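Local coordinates for putative adhesin (Bacteroides thetaiotaomicron, PDB 4QDG), which is of unproven function but probably serves as an outer-membrane lipoprotein anchor or accessory component of adhesive pili, as expected for the FimB/Mfa2 family, at residues M147-N152 with L273-W279; R120-H124 with L221-R225; M258-L263 with I298-R304. All coordinates share one frame; numbering follows the deposited sequence.

Contacts 1 and 2 share a spine: strands 140-159 and 213-223 are neighbours, bonded between Asn-151 and Thr-223, and a salt bridge from Asp-274 to Arg-225 also joins them. Contact 1 is buried near the centre of the chain and mostly polar, built on a magnesium ion, waters and strand pairing. Contact 2 is partly buried and thinner, with one serine bridging to a loop that carries a ligand of the other magnesium. Contact 3, its centre about 20 Å from the centre of the chain, is a more exposed, mainly apolar contact of helix and hairpin, with one tryptophan-aspartate hydrogen bond. It touches contact 1 directly, Asn-299 lying against Trp-279 and Glu-276.

Contact 1 (M147-N152 with L273-W279); sequences MKNTNN and LDRESEW. With MG (magnesium ion), chain D.
Asn-151 and Trp-279 meet beside a magnesium ion. Asn-151 OD1 binds the metal at 2.3 Å, and the backbone oxygens of Leu-273 and Glu-276 join it in the shell with water 4. That water also lies within hydrogen-bonding reach of Lys-148 O and Thr-150 O, so segment 147-152 holds the metal through water as well as through Asn-151. The same OD1 accepts a nearly straight hydrogen bond (169°) from Trp-279 NE1 at 2.9 Å. It lies in the plane of the indole, while the donor stands 42° above the plane of the amide. Together, metal and indole fix the amide's rotation; its other end, ND2, is held by Ser-224 O and by water 5, which passes on to Leu-273 O.

Glu-276 CG lies over one face of the indole, toward its rim, 3.6 Å above the plane; OE2 turns back to take the N-H of Glu-278. Beyond the metal the segments pair as parallel strands: Asn-152 N reaches Ser-277 O, and Trp-279 N reaches Asn-152 O, both at 2.8 Å.

Lys-148 stretches out fully, CG anti to the backbone N (chi1 -176°), to lay its ammonium on Ser-277 OG, 2.9 Å from NZ. Glu-278 OE2 remains beyond salt-bridge range of that NZ, but water 1 links the two. CE of selenomethionine Met-147 rests 3.3 Å from Asp-274 OD1, already held by Arg-225 and Gln-270.

At the C-terminal end of helix 269-275, one carbonyl from the last turn (Leu-273) and one from just after it (Glu-276) face the cation, which the helix dipole would probably suit. The ion thus pins the turn between that helix and strand 278-285 to strand 140-159, in a family of the transthyretin clan.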
loop_
_atom_site.group_PDB
_atom_site.type_symbol
_atom_site.label_atom_id
_atom_site.label_comp_id
_atom_site.label_asym_id
_atom_site.label_seq_id
_atom_site.Cartn_x
_atom_site.Cartn_y
_atom_site.Cartn_z
HETATM N N MSE A 147 -3.748 -6.273 6.310
HETATM C CA MSE A 147 -3.711 -4.887 5.873
HETATM C C MSE A 147 -3.006 -4.783 4.537
HETATM O O MSE A 147 -2.271 -5.681 4.184
HETATM C CB MSE A 147 -3.075 -3.959 6.910
HETATM C CG MSE A 147 -1.592 -4.204 7.164
HETATM SE SE MSE A 147 -0.819 -2.634 8.010
HETATM C CE MSE A 147 -0.381 -1.785 6.471
ATOM N N LYS A 148 -3.265 -3.697 3.795
ATOM C CA LYS A 148 -2.674 -3.427 2.487
ATOM C C LYS A 148 -1.478 -2.471 2.683
ATOM O O LYS A 148 -1.618 -1.445 3.346
ATOM C CB LYS A 148 -3.759 -2.831 1.568
ATOM C CG LYS A 148 -3.321 -2.595 0.134
ATOM C CD LYS A 148 -4.486 -2.167 -0.712
ATOM C CE LYS A 148 -4.089 -1.857 -2.133
ATOM N NZ LYS A 148 -5.222 -1.198 -2.850
ATOM N N ASN A 149 -0.313 -2.819 2.137
ATOM C CA ASN A 149 0.919 -2.020 2.277
ATOM C C ASN A 149 1.169 -1.077 1.108
ATOM O O ASN A 149 2.011 -0.191 1.237
ATOM C CB ASN A 149 2.160 -2.937 2.401
ATOM C CG ASN A 149 2.251 -3.690 3.704
ATOM O OD1 ASN A 149 1.759 -3.256 4.734
ATOM N ND2 ASN A 149 2.970 -4.792 3.703
ATOM N N THR A 150 0.499 -1.295 -0.047
ATOM C CA THR A 150 0.755 -0.469 -1.224
ATOM C C THR A 150 -0.299 0.648 -1.337
ATOM O O THR A 150 -1.403 0.545 -0.768
ATOM C CB THR A 150 0.830 -1.352 -2.490
ATOM O OG1 THR A 150 -0.319 -2.200 -2.533
ATOM C CG2 THR A 150 2.115 -2.192 -2.561
ATOM N N ASN A 151 0.055 1.706 -2.081
ATOM C CA ASN A 151 -0.753 2.893 -2.288
ATOM C C ASN A 151 -0.687 3.377 -3.712
ATOM O O ASN A 151 0.316 3.192 -4.395
ATOM C CB ASN A 151 -0.255 4.026 -1.365
ATOM C CG ASN A 151 -0.484 3.759 0.087
ATOM O OD1 ASN A 151 -1.591 3.929 0.618
ATOM N ND2 ASN A 151 0.533 3.258 0.735
ATOM N N ASN A 152 -1.746 4.022 -4.141
ATOM C CA ASN A 152 -1.823 4.669 -5.445
ATOM C C ASN A 152 -2.154 6.121 -5.184
ATOM O O ASN A 152 -3.093 6.403 -4.448
ATOM C CB ASN A 152 -2.848 4.009 -6.404
ATOM C CG ASN A 152 -2.717 4.558 -7.813
ATOM O OD1 ASN A 152 -1.777 4.233 -8.523
ATOM N ND2 ASN A 152 -3.570 5.512 -8.195
ATOM N N LEU A 273 -3.513 6.158 7.200
ATOM C CA LEU A 273 -2.528 5.926 6.131
ATOM C C LEU A 273 -2.534 4.479 5.641
ATOM O O LEU A 273 -2.189 4.243 4.476
ATOM C CB LEU A 273 -1.122 6.316 6.556
ATOM C CG LEU A 273 -0.898 7.788 6.907
ATOM C CD1 LEU A 273 0.426 7.952 7.645
ATOM C CD2 LEU A 273 -0.963 8.682 5.639
ATOM N N ASP A 274 -2.939 3.511 6.523
ATOM C CA ASP A 274 -3.030 2.104 6.121
ATOM C C ASP A 274 -4.385 1.772 5.525
ATOM O O ASP A 274 -4.412 1.085 4.514
ATOM C CB ASP A 274 -2.735 1.137 7.272
ATOM C CG ASP A 274 -1.382 1.273 7.914
ATOM O OD1 ASP A 274 -0.405 1.487 7.180
ATOM O OD2 ASP A 274 -1.293 1.098 9.163
ATOM N N ARG A 275 -5.498 2.252 6.109
ATOM C CA ARG A 275 -6.850 1.936 5.593
ATOM C C ARG A 275 -7.104 2.507 4.186
ATOM O O ARG A 275 -7.786 1.883 3.398
ATOM C CB ARG A 275 -7.957 2.440 6.527
ATOM C CG ARG A 275 -8.158 1.596 7.755
ATOM C CD ARG A 275 -9.431 2.031 8.458
ATOM N NE ARG A 275 -9.636 1.276 9.689
ATOM C CZ ARG A 275 -10.277 0.108 9.770
ATOM N NH1 ARG A 275 -10.828 -0.436 8.686
ATOM N NH2 ARG A 275 -10.394 -0.509 10.938
ATOM N N GLU A 276 -6.596 3.695 3.911
ATOM C CA GLU A 276 -6.772 4.302 2.612
ATOM C C GLU A 276 -5.599 3.943 1.711
ATOM O O GLU A 276 -4.450 4.135 2.096
ATOM C CB GLU A 276 -6.947 5.832 2.706
ATOM C CG GLU A 276 -7.270 6.469 1.354
ATOM C CD GLU A 276 -8.528 5.929 0.707
ATOM O OE1 GLU A 276 -9.622 6.464 1.007
ATOM O OE2 GLU A 276 -8.425 4.958 -0.080
ATOM N N SER A 277 -5.884 3.398 0.530
ATOM C CA SER A 277 -4.834 3.002 -0.419
ATOM C C SER A 277 -4.978 3.710 -1.793
ATOM O O SER A 277 -4.101 3.584 -2.649
ATOM C CB SER A 277 -4.849 1.487 -0.604
ATOM O OG SER A 277 -6.076 1.073 -1.189
ATOM N N GLU A 278 -6.090 4.415 -2.000
ATOM C CA GLU A 278 -6.400 5.124 -3.231
ATOM C C GLU A 278 -6.483 6.578 -2.894
ATOM O O GLU A 278 -7.362 6.974 -2.145
ATOM C CB GLU A 278 -7.696 4.588 -3.893
ATOM C CG GLU A 278 -7.591 3.164 -4.441
ATOM C CD GLU A 278 -6.655 2.897 -5.615
ATOM O OE1 GLU A 278 -6.368 3.844 -6.383
ATOM O OE2 GLU A 278 -6.240 1.725 -5.788
ATOM N N TRP A 279 -5.484 7.358 -3.343
ATOM C CA TRP A 279 -5.356 8.777 -3.031
ATOM C C TRP A 279 -5.399 9.628 -4.268
ATOM O O TRP A 279 -4.892 9.223 -5.320
ATOM C CB TRP A 279 -4.012 9.020 -2.328
ATOM C CG TRP A 279 -3.744 8.149 -1.131
ATOM C CD1 TRP A 279 -3.061 6.968 -1.111
ATOM C CD2 TRP A 279 -4.062 8.453 0.234
ATOM N NE1 TRP A 279 -2.980 6.489 0.173
ATOM C CE2 TRP A 279 -3.576 7.383 1.024
ATOM C CE3 TRP A 279 -4.760 9.503 0.864
ATOM C CZ2 TRP A 279 -3.727 7.352 2.419
ATOM C CZ3 TRP A 279 -4.914 9.470 2.244
ATOM C CH2 TRP A 279 -4.404 8.399 3.003
HETATM MG MG MG D . -2.536 3.122 2.583
HETATM O O HOH W 1 -4.004 1.077 -4.376
HETATM O O HOH W 2 -0.290 0.599 4.488
HETATM O O HOH W 3 -4.803 -1.581 4.963
HETATM O O HOH W 4 -2.373 1.046 2.020
HETATM O O HOH W 5 0.169 2.856 3.547
HETATM O O HOH W 6 -5.587 6.764 -6.743
#

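Contact 2 (R120-H124 with L221-R225); sequences RKNLH and LSTSR. With MG (magnesium ion), chain C.
The carboxamide of Asn-122 approaches Ser-222 loosely, with OD1 3.9 Å from Ser-222 OG, and the side chains of both residues touch Trp-198. The side chain of His-124, which carries the other flat group here, sets off away from the strand, and its NE2 binds a magnesium ion at 2.2 Å, a site completed on the protein side by Asp-36, Cys-37 and Cys-86.

The direct polar link between the two segments is made by Ser-222. Its OG stands opposite the backbone N (chi1 176°), which carries it out to the loop, where it accepts the N-H of Leu-123 at 2.9 Å with an angle of 153°. Water 8 joins the same hydroxyl to Leu-123 O, so one serine oxygen serves both backbone groups of that residue. The serine belongs to the end of strand 213-223, and the bond fastens to it the loop between helix 113-116 and strand 127-137, one residue before the metal ligand; His-124 N is itself held by Ser-90.

The Leu-123 side chain also packs here: CG lies 3.3 Å from Ser-222 OG, and Leu-123 CD1 runs on along the strand to Thr-223 C, 3.7 Å away, while Cys-114 meets the same side chain from helix 113-116. A second water, number 7, lies between Lys-121 O and Ser-222 O.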
loop_
_atom_site.group_PDB
_atom_site.type_symbol
_atom_site.label_atom_id
_atom_site.label_comp_id
_atom_site.label_asym_id
_atom_site.label_seq_id
_atom_site.Cartn_x
_atom_site.Cartn_y
_atom_site.Cartn_z
ATOM N N ARG A 120 6.392 -2.392 -14.947
ATOM C CA ARG A 120 6.346 -2.910 -13.567
ATOM C C ARG A 120 6.156 -1.789 -12.503
ATOM O O ARG A 120 6.039 -2.111 -11.324
ATOM C CB ARG A 120 7.627 -3.710 -13.246
ATOM C CG ARG A 120 7.865 -4.908 -14.177
ATOM C CD ARG A 120 8.837 -5.894 -13.579
ATOM N NE ARG A 120 8.278 -6.485 -12.367
ATOM C CZ ARG A 120 8.978 -7.124 -11.441
ATOM N NH1 ARG A 120 10.290 -7.274 -11.576
ATOM N NH2 ARG A 120 8.372 -7.616 -10.368
ATOM N N LYS A 121 6.096 -0.502 -12.912
ATOM C CA LYS A 121 5.969 0.619 -11.969
ATOM C C LYS A 121 4.676 0.567 -11.154
ATOM O O LYS A 121 4.701 0.902 -9.963
ATOM C CB LYS A 121 6.120 1.984 -12.650
ATOM C CG LYS A 121 7.551 2.299 -13.076
ATOM C CD LYS A 121 7.671 3.741 -13.526
ATOM C CE LYS A 121 8.950 4.005 -14.242
ATOM N NZ LYS A 121 8.852 5.247 -15.056
ATOM N N ASN A 122 3.566 0.126 -11.768
ATOM C CA ASN A 122 2.292 0.002 -11.058
ATOM C C ASN A 122 2.389 -1.273 -10.202
ATOM O O ASN A 122 2.322 -2.385 -10.736
ATOM C CB ASN A 122 1.110 -0.022 -12.046
ATOM C CG ASN A 122 -0.233 0.016 -11.385
ATOM O OD1 ASN A 122 -0.357 0.217 -10.179
ATOM N ND2 ASN A 122 -1.276 -0.115 -12.172
ATOM N N LEU A 123 2.633 -1.101 -8.894
ATOM C CA LEU A 123 2.931 -2.193 -7.974
ATOM C C LEU A 123 1.736 -3.074 -7.695
ATOM O O LEU A 123 0.610 -2.593 -7.511
ATOM C CB LEU A 123 3.528 -1.689 -6.629
ATOM C CG LEU A 123 4.681 -0.661 -6.682
ATOM C CD1 LEU A 123 5.072 -0.212 -5.283
ATOM C CD2 LEU A 123 5.906 -1.192 -7.442
ATOM N N HIS A 124 2.011 -4.384 -7.649
ATOM C CA HIS A 124 1.040 -5.425 -7.299
ATOM C C HIS A 124 0.795 -5.309 -5.785
ATOM O O HIS A 124 1.751 -5.181 -5.020
ATOM C CB HIS A 124 1.607 -6.806 -7.704
ATOM C CG HIS A 124 0.684 -7.984 -7.512
ATOM N ND1 HIS A 124 -0.494 -8.120 -8.245
ATOM C CD2 HIS A 124 0.853 -9.103 -6.760
ATOM C CE1 HIS A 124 -1.025 -9.273 -7.859
ATOM N NE2 HIS A 124 -0.249 -9.899 -6.974
ATOM N N LEU A 221 1.069 7.571 -9.321
ATOM C CA LEU A 221 2.282 7.013 -8.727
ATOM C C LEU A 221 1.887 5.900 -7.755
ATOM O O LEU A 221 0.923 6.037 -7.012
ATOM C CB LEU A 221 3.092 8.116 -8.007
ATOM C CG LEU A 221 3.645 9.233 -8.855
ATOM C CD1 LEU A 221 2.887 10.516 -8.578
ATOM C CD2 LEU A 221 5.120 9.398 -8.580
ATOM N N SER A 222 2.603 4.794 -7.795
ATOM C CA SER A 222 2.338 3.590 -7.018
ATOM C C SER A 222 3.503 3.392 -6.031
ATOM O O SER A 222 4.650 3.345 -6.446
ATOM C CB SER A 222 2.176 2.405 -7.979
ATOM O OG SER A 222 2.013 1.181 -7.298
ATOM N N THR A 223 3.217 3.375 -4.726
ATOM C CA THR A 223 4.289 3.328 -3.723
ATOM C C THR A 223 4.076 2.223 -2.702
ATOM O O THR A 223 3.005 1.613 -2.624
ATOM C CB THR A 223 4.384 4.692 -2.958
ATOM O OG1 THR A 223 3.313 4.799 -2.015
ATOM C CG2 THR A 223 4.401 5.945 -3.890
ATOM N N SER A 224 5.086 2.030 -1.862
ATOM C CA SER A 224 5.022 1.091 -0.754
ATOM C C SER A 224 4.321 1.823 0.443
ATOM O O SER A 224 3.641 2.838 0.236
ATOM C CB SER A 224 6.427 0.582 -0.426
ATOM O OG SER A 224 6.454 -0.351 0.633
ATOM N N ARG A 225 4.468 1.309 1.668
ATOM C CA ARG A 225 3.753 1.805 2.848
ATOM C C ARG A 225 4.067 3.270 3.234
ATOM O O ARG A 225 5.229 3.703 3.303
ATOM C CB ARG A 225 3.990 0.876 4.046
ATOM C CG ARG A 225 2.968 1.027 5.140
ATOM C CD ARG A 225 3.247 0.145 6.322
ATOM N NE ARG A 225 2.256 0.344 7.388
ATOM C CZ ARG A 225 2.340 -0.207 8.594
ATOM N NH1 ARG A 225 3.382 -0.965 8.915
ATOM N NH2 ARG A 225 1.399 0.021 9.500
HETATM MG MG MG C . -0.682 -12.033 -6.777
HETATM O O HOH W 7 6.111 2.788 -8.574
HETATM O O HOH W 8 -0.257 0.159 -6.566
#

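Contact 3 (M258-L263 with I298-R304); sequences MLKSDL and INDWTVR
Leu-263 lays its CD2 methyl over the indole of Trp-301, 3.6 Å from the centroid of the six-membered ring and close to the ring normal, a clear CH-pi contact. Its other methyl, CD1, settles nearer the five-membered ring, so both branches of the leucine spread across the bicycle.

Asp-262 comes to the edge of the same indole. Trp-301 NE1 gives OD2 an almost linear hydrogen bond, 2.9 Å at 176°. OD2 lies in the ring plane; the N-H reaches it on the anti side, tilted somewhat out of the carboxylate plane. The carboxylate stands steeply to the indole, their planes 74° apart. Edge bond and methyl cover together hold the ring against rotation, while the tryptophan's first torsion, with CG trans to the backbone N, swings it out over the last turn of the helix. The second carboxylate oxygen, OD1, reaches Arg-304 N through water 9.

Farther in, Leu-259 packs against the side of the hairpin that faces the helix. Its CD1 presses on Trp-301 CD1 at 3.4 Å, meeting the indole obliquely; CD2 faces Ile-298 CG2 at 3.8 Å and also touches the amide of Asn-299. CB of selenomethionine Met-258 packs on Val-303 CG1 at 3.6 Å.

The hairpin turns through a type I' bend from Ile-298 to Trp-301, with Asn-299 and Asp-300 at its corners, closed by backbone bonds in both directions between the end residues. Asn-299 OD1 meanwhile accepts from Ser-280 N, tying the bend to strand 278-285. The end of helix 252-263 crosses strand 301-304 at 105°, their axes 8.9 Å apart at the closest, and Phe-272 of helix 269-275 touches Leu-259, so the leucine packs between the hairpin and a second helix.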
loop_
_atom_site.group_PDB
_atom_site.type_symbol
_atom_site.label_atom_id
_atom_site.label_comp_id
_atom_site.label_asym_id
_atom_site.label_seq_id
_atom_site.Cartn_x
_atom_site.Cartn_y
_atom_site.Cartn_z
HETATM N N MSE A 258 -3.893 16.261 6.613
HETATM C CA MSE A 258 -4.784 17.440 6.709
HETATM C C MSE A 258 -6.215 17.005 6.320
HETATM O O MSE A 258 -7.173 17.603 6.795
HETATM C CB MSE A 258 -4.336 18.642 5.855
HETATM C CG MSE A 258 -3.028 19.261 6.266
HETATM SE SE MSE A 258 -2.333 20.406 4.790
HETATM C CE MSE A 258 -0.481 20.802 5.594
ATOM N N LEU A 259 -6.350 15.929 5.501
ATOM C CA LEU A 259 -7.660 15.386 5.182
ATOM C C LEU A 259 -8.199 14.635 6.423
ATOM O O LEU A 259 -9.372 14.767 6.756
ATOM C CB LEU A 259 -7.609 14.457 3.948
ATOM C CG LEU A 259 -8.936 13.745 3.597
ATOM C CD1 LEU A 259 -9.942 14.746 3.057
ATOM C CD2 LEU A 259 -8.717 12.658 2.565
ATOM N N LYS A 260 -7.335 13.860 7.105
ATOM C CA LYS A 260 -7.729 13.135 8.304
ATOM C C LYS A 260 -8.198 14.096 9.400
ATOM O O LYS A 260 -9.260 13.883 9.967
ATOM C CB LYS A 260 -6.592 12.271 8.821
ATOM C CG LYS A 260 -7.051 11.207 9.827
ATOM C CD LYS A 260 -6.021 10.979 10.924
ATOM C CE LYS A 260 -6.120 12.021 12.024
ATOM N NZ LYS A 260 -5.101 11.778 13.076
ATOM N N SER A 261 -7.455 15.183 9.640
ATOM C CA SER A 261 -7.780 16.176 10.667
ATOM C C SER A 261 -9.147 16.815 10.428
ATOM O O SER A 261 -9.842 17.127 11.385
ATOM C CB SER A 261 -6.694 17.242 10.727
ATOM O OG SER A 261 -5.479 16.609 11.112
ATOM N N ASP A 262 -9.537 16.963 9.159
ATOM C CA ASP A 262 -10.814 17.511 8.727
ATOM C C ASP A 262 -11.969 16.515 8.845
ATOM O O ASP A 262 -12.991 16.837 9.434
ATOM C CB ASP A 262 -10.714 17.948 7.262
ATOM C CG ASP A 262 -10.434 19.407 7.024
ATOM O OD1 ASP A 262 -9.464 19.933 7.626
ATOM O OD2 ASP A 262 -11.109 20.006 6.143
ATOM N N LEU A 263 -11.827 15.320 8.272
ATOM C CA LEU A 263 -12.956 14.410 8.218
ATOM C C LEU A 263 -12.902 13.221 9.143
ATOM O O LEU A 263 -13.937 12.577 9.319
ATOM C CB LEU A 263 -13.114 13.885 6.773
ATOM C CG LEU A 263 -13.384 14.914 5.643
ATOM C CD1 LEU A 263 -13.537 14.216 4.324
ATOM C CD2 LEU A 263 -14.632 15.764 5.921
ATOM N N ILE A 298 -8.013 16.841 -1.576
ATOM C CA ILE A 298 -7.494 15.520 -1.220
ATOM C C ILE A 298 -8.691 14.600 -1.208
ATOM O O ILE A 298 -9.656 14.895 -0.512
ATOM C CB ILE A 298 -6.671 15.457 0.081
ATOM C CG1 ILE A 298 -5.594 16.550 0.100
ATOM C CG2 ILE A 298 -6.075 14.051 0.244
ATOM C CD1 ILE A 298 -4.746 16.597 1.335
ATOM N N ASN A 299 -8.654 13.517 -2.007
ATOM C CA ASN A 299 -9.733 12.529 -2.120
ATOM C C ASN A 299 -11.101 13.205 -2.293
ATOM O O ASN A 299 -12.078 12.831 -1.651
ATOM C CB ASN A 299 -9.717 11.546 -0.928
ATOM C CG ASN A 299 -8.446 10.727 -0.879
ATOM O OD1 ASN A 299 -7.623 10.784 -1.776
ATOM N ND2 ASN A 299 -8.227 9.985 0.171
ATOM N N ASP A 300 -11.150 14.199 -3.195
ATOM C CA ASP A 300 -12.326 14.997 -3.588
ATOM C C ASP A 300 -12.795 15.934 -2.454
ATOM O O ASP A 300 -13.865 16.510 -2.549
ATOM C CB ASP A 300 -13.476 14.083 -4.079
ATOM C CG ASP A 300 -14.469 14.757 -5.028
ATOM O OD1 ASP A 300 -14.016 15.473 -5.967
ATOM O OD2 ASP A 300 -15.697 14.543 -4.855
ATOM N N TRP A 301 -11.988 16.134 -1.415
ATOM C CA TRP A 301 -12.383 17.024 -0.330
ATOM C C TRP A 301 -11.443 18.254 -0.320
ATOM O O TRP A 301 -10.231 18.091 -0.362
ATOM C CB TRP A 301 -12.396 16.259 1.004
ATOM C CG TRP A 301 -12.651 17.118 2.195
ATOM C CD1 TRP A 301 -11.719 17.669 3.032
ATOM C CD2 TRP A 301 -13.923 17.604 2.630
ATOM N NE1 TRP A 301 -12.340 18.462 3.971
ATOM C CE2 TRP A 301 -13.695 18.438 3.750
ATOM C CE3 TRP A 301 -15.246 17.376 2.209
ATOM C CZ2 TRP A 301 -14.742 19.066 4.441
ATOM C CZ3 TRP A 301 -16.284 18.006 2.885
ATOM C CH2 TRP A 301 -16.033 18.824 3.999
ATOM N N THR A 302 -12.008 19.473 -0.317
ATOM C CA THR A 302 -11.223 20.714 -0.337
ATOM C C THR A 302 -10.588 20.969 1.040
ATOM O O THR A 302 -11.277 21.032 2.058
ATOM C CB THR A 302 -12.067 21.901 -0.816
ATOM O OG1 THR A 302 -12.554 21.591 -2.120
ATOM C CG2 THR A 302 -11.254 23.184 -0.913
ATOM N N VAL A 303 -9.257 21.095 1.050
ATOM C CA VAL A 303 -8.464 21.314 2.257
ATOM C C VAL A 303 -7.691 22.646 2.160
ATOM O O VAL A 303 -7.025 22.903 1.154
ATOM C CB VAL A 303 -7.495 20.118 2.476
ATOM C CG1 VAL A 303 -6.486 20.408 3.577
ATOM C CG2 VAL A 303 -8.253 18.834 2.775
ATOM N N ARG A 304 -7.771 23.470 3.221
ATOM C CA ARG A 304 -7.004 24.696 3.361
ATOM C C ARG A 304 -5.601 24.328 3.848
ATOM O O ARG A 304 -5.484 23.598 4.826
ATOM C CB ARG A 304 -7.698 25.654 4.334
ATOM C CG ARG A 304 -6.951 26.966 4.489
ATOM C CD ARG A 304 -7.781 27.961 5.226
ATOM N NE ARG A 304 -6.969 29.055 5.743
ATOM C CZ ARG A 304 -6.752 29.260 7.038
ATOM N NH1 ARG A 304 -7.295 28.453 7.948
ATOM N NH2 ARG A 304 -6.025 30.296 7.437
HETATM O O HOH W 9 -8.468 22.306 6.152
#